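Local atomic coordinates of transcription factor SKN7 (Chaetomium thermophilum, PDB entry 5D5W), a protein that binds heat-shock-element DNA and probably acts as a homotrimeric transcription factor in osmotic and oxidative stress responses. Residues S2-R6 against L98-R102. Residues are numbered along the deposited sequence; the frame is centred on the assembly and turned at random.
Sequences SDFVR and LDNIR
The hydroxyl of S2 donates a hydrogen bond to the backbone carbonyl of I101, with 2.9 Å between S2 OG and I101 O. The donor approaches nearly end-on, the angle at the carbonyl oxygen being 160°. OG is set anti to the carbonyl carbon of its own residue (chi1 -54°), which directs it at the C-terminal loop. That torsion also places the hydroxyl beside the backbone nitrogen, and S2 N lies 2.7 Å from D99 OD1.

The side chain of R102 runs back past the same hydroxyl. Its CB and CG pass S2 OG at van der Waals range, R102 CD closes to 3.5 Å from S2 OG, and NE keeps that separation while also passing near S2 CB. At the tip, the guanidinium presents one face to the hydroxyl, with OG 3.3 Å above the plane and displaced toward its rim; CZ and both terminal nitrogens lie near S2 CA. R102 also packs on a DNA phosphate, as do D3 and F4.

Beneath this polar layer, V5 packs both methyls against the loop. V5 CG1 meets the methyl L98 CD2 at 3.8 Å and also reaches I101 CD1, while V5 CG2 meets I101 CG2 at 3.9 Å. F90 adds to the apolar surroundings of both V5 and I101.

The contact thus fastens the start of helix 3-12 to the loop following strand 82-86, bringing together the two ends of the HSF-type DNA-binding domain, a winged helix-turn-helix fold, beside the DNA backbone.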
loop_
_atom_site.group_PDB
_atom_site.type_symbol
_atom_site.label_atom_id
_atom_site.label_comp_id
_atom_site.label_asym_id
_atom_site.label_seq_id
_atom_site.Cartn_x
_atom_site.Cartn_y
_atom_site.Cartn_z
ATOM N N SER B 2 -18.063 12.220 -13.613
ATOM C CA SER B 2 -17.055 11.148 -13.341
ATOM C C SER B 2 -17.355 10.446 -12.021
ATOM O O SER B 2 -17.400 11.085 -10.973
ATOM C CB SER B 2 -15.639 11.733 -13.307
ATOM O OG SER B 2 -15.354 12.464 -14.490
ATOM N N ASP B 3 -17.548 9.131 -12.079
ATOM C CA ASP B 3 -17.993 8.350 -10.917
ATOM C C ASP B 3 -16.998 8.416 -9.757
ATOM O O ASP B 3 -17.384 8.625 -8.600
ATOM C CB ASP B 3 -18.223 6.891 -11.333
ATOM C CG ASP B 3 -19.031 6.108 -10.314
ATOM O OD1 ASP B 3 -18.543 5.935 -9.177
ATOM O OD2 ASP B 3 -20.148 5.653 -10.659
ATOM N N PHE B 4 -15.721 8.236 -10.086
ATOM C CA PHE B 4 -14.631 8.245 -9.105
ATOM C C PHE B 4 -14.547 9.574 -8.382
ATOM O O PHE B 4 -14.427 9.617 -7.161
ATOM C CB PHE B 4 -13.290 7.953 -9.800
ATOM C CG PHE B 4 -12.089 8.021 -8.888
ATOM C CD1 PHE B 4 -11.793 6.977 -8.025
ATOM C CD2 PHE B 4 -11.238 9.113 -8.922
ATOM C CE1 PHE B 4 -10.689 7.033 -7.192
ATOM C CE2 PHE B 4 -10.135 9.178 -8.092
ATOM C CZ PHE B 4 -9.859 8.131 -7.227
ATOM N N VAL B 5 -14.608 10.657 -9.145
ATOM C CA VAL B 5 -14.391 11.982 -8.586
ATOM C C VAL B 5 -15.542 12.323 -7.639
ATOM O O VAL B 5 -15.327 12.905 -6.573
ATOM C CB VAL B 5 -14.241 13.053 -9.694
ATOM C CG1 VAL B 5 -13.956 14.416 -9.078
ATOM C CG2 VAL B 5 -13.132 12.668 -10.669
ATOM N N ARG B 6 -16.756 11.946 -8.042
ATOM C CA ARG B 6 -17.954 12.129 -7.225
ATOM C C ARG B 6 -17.796 11.421 -5.891
ATOM O O ARG B 6 -18.005 12.020 -4.839
ATOM C CB ARG B 6 -19.196 11.597 -7.962
ATOM C CG ARG B 6 -20.392 11.266 -7.068
ATOM C CD ARG B 6 -21.688 11.158 -7.862
ATOM N NE ARG B 6 -21.545 10.382 -9.101
ATOM C CZ ARG B 6 -21.614 9.052 -9.196
ATOM N NH1 ARG B 6 -21.822 8.294 -8.119
ATOM N NH2 ARG B 6 -21.471 8.468 -10.386
ATOM N N LEU B 98 -16.443 18.868 -11.352
ATOM C CA LEU B 98 -16.159 17.443 -11.123
ATOM C C LEU B 98 -16.186 16.577 -12.391
ATOM O O LEU B 98 -15.422 15.611 -12.503
ATOM C CB LEU B 98 -17.093 16.863 -10.048
ATOM C CG LEU B 98 -17.004 17.464 -8.632
ATOM C CD1 LEU B 98 -17.696 16.543 -7.639
ATOM C CD2 LEU B 98 -15.577 17.760 -8.177
ATOM N N ASP B 99 -17.045 16.923 -13.346
ATOM C CA ASP B 99 -17.027 16.274 -14.662
ATOM C C ASP B 99 -15.979 16.923 -15.577
ATOM O O ASP B 99 -15.724 16.438 -16.685
ATOM C CB ASP B 99 -18.414 16.322 -15.306
ATOM C CG ASP B 99 -19.486 15.728 -14.414
ATOM O OD1 ASP B 99 -19.213 14.704 -13.752
ATOM O OD2 ASP B 99 -20.599 16.292 -14.369
ATOM N N ASN B 100 -15.376 18.011 -15.091
ATOM C CA ASN B 100 -14.251 18.678 -15.746
ATOM C C ASN B 100 -12.899 18.085 -15.303
ATOM O O ASN B 100 -11.854 18.730 -15.414
ATOM C CB ASN B 100 -14.309 20.182 -15.432
ATOM C CG ASN B 100 -13.697 21.042 -16.522
ATOM O OD1 ASN B 100 -13.884 20.790 -17.714
ATOM N ND2 ASN B 100 -12.975 22.079 -16.116
ATOM N N ILE B 101 -12.939 16.857 -14.789
ATOM C CA ILE B 101 -11.756 16.108 -14.386
ATOM C C ILE B 101 -11.910 14.697 -14.941
ATOM O O ILE B 101 -12.830 13.983 -14.532
ATOM C CB ILE B 101 -11.651 16.015 -12.845
ATOM C CG1 ILE B 101 -11.414 17.399 -12.230
ATOM C CG2 ILE B 101 -10.541 15.054 -12.428
ATOM C CD1 ILE B 101 -11.692 17.458 -10.741
ATOM N N ARG B 102 -11.037 14.293 -15.865
ATOM C CA ARG B 102 -11.077 12.922 -16.387
ATOM C C ARG B 102 -9.829 12.502 -17.153
ATOM O O ARG B 102 -9.049 13.343 -17.603
ATOM C CB ARG B 102 -12.305 12.717 -17.291
ATOM C CG ARG B 102 -12.807 11.274 -17.335
ATOM C CD ARG B 102 -14.314 11.197 -17.557
ATOM N NE ARG B 102 -14.906 9.983 -16.985
ATOM C CZ ARG B 102 -16.217 9.737 -16.906
ATOM N NH1 ARG B 102 -16.647 8.600 -16.363
ATOM N NH2 ARG B 102 -17.107 10.618 -17.363
#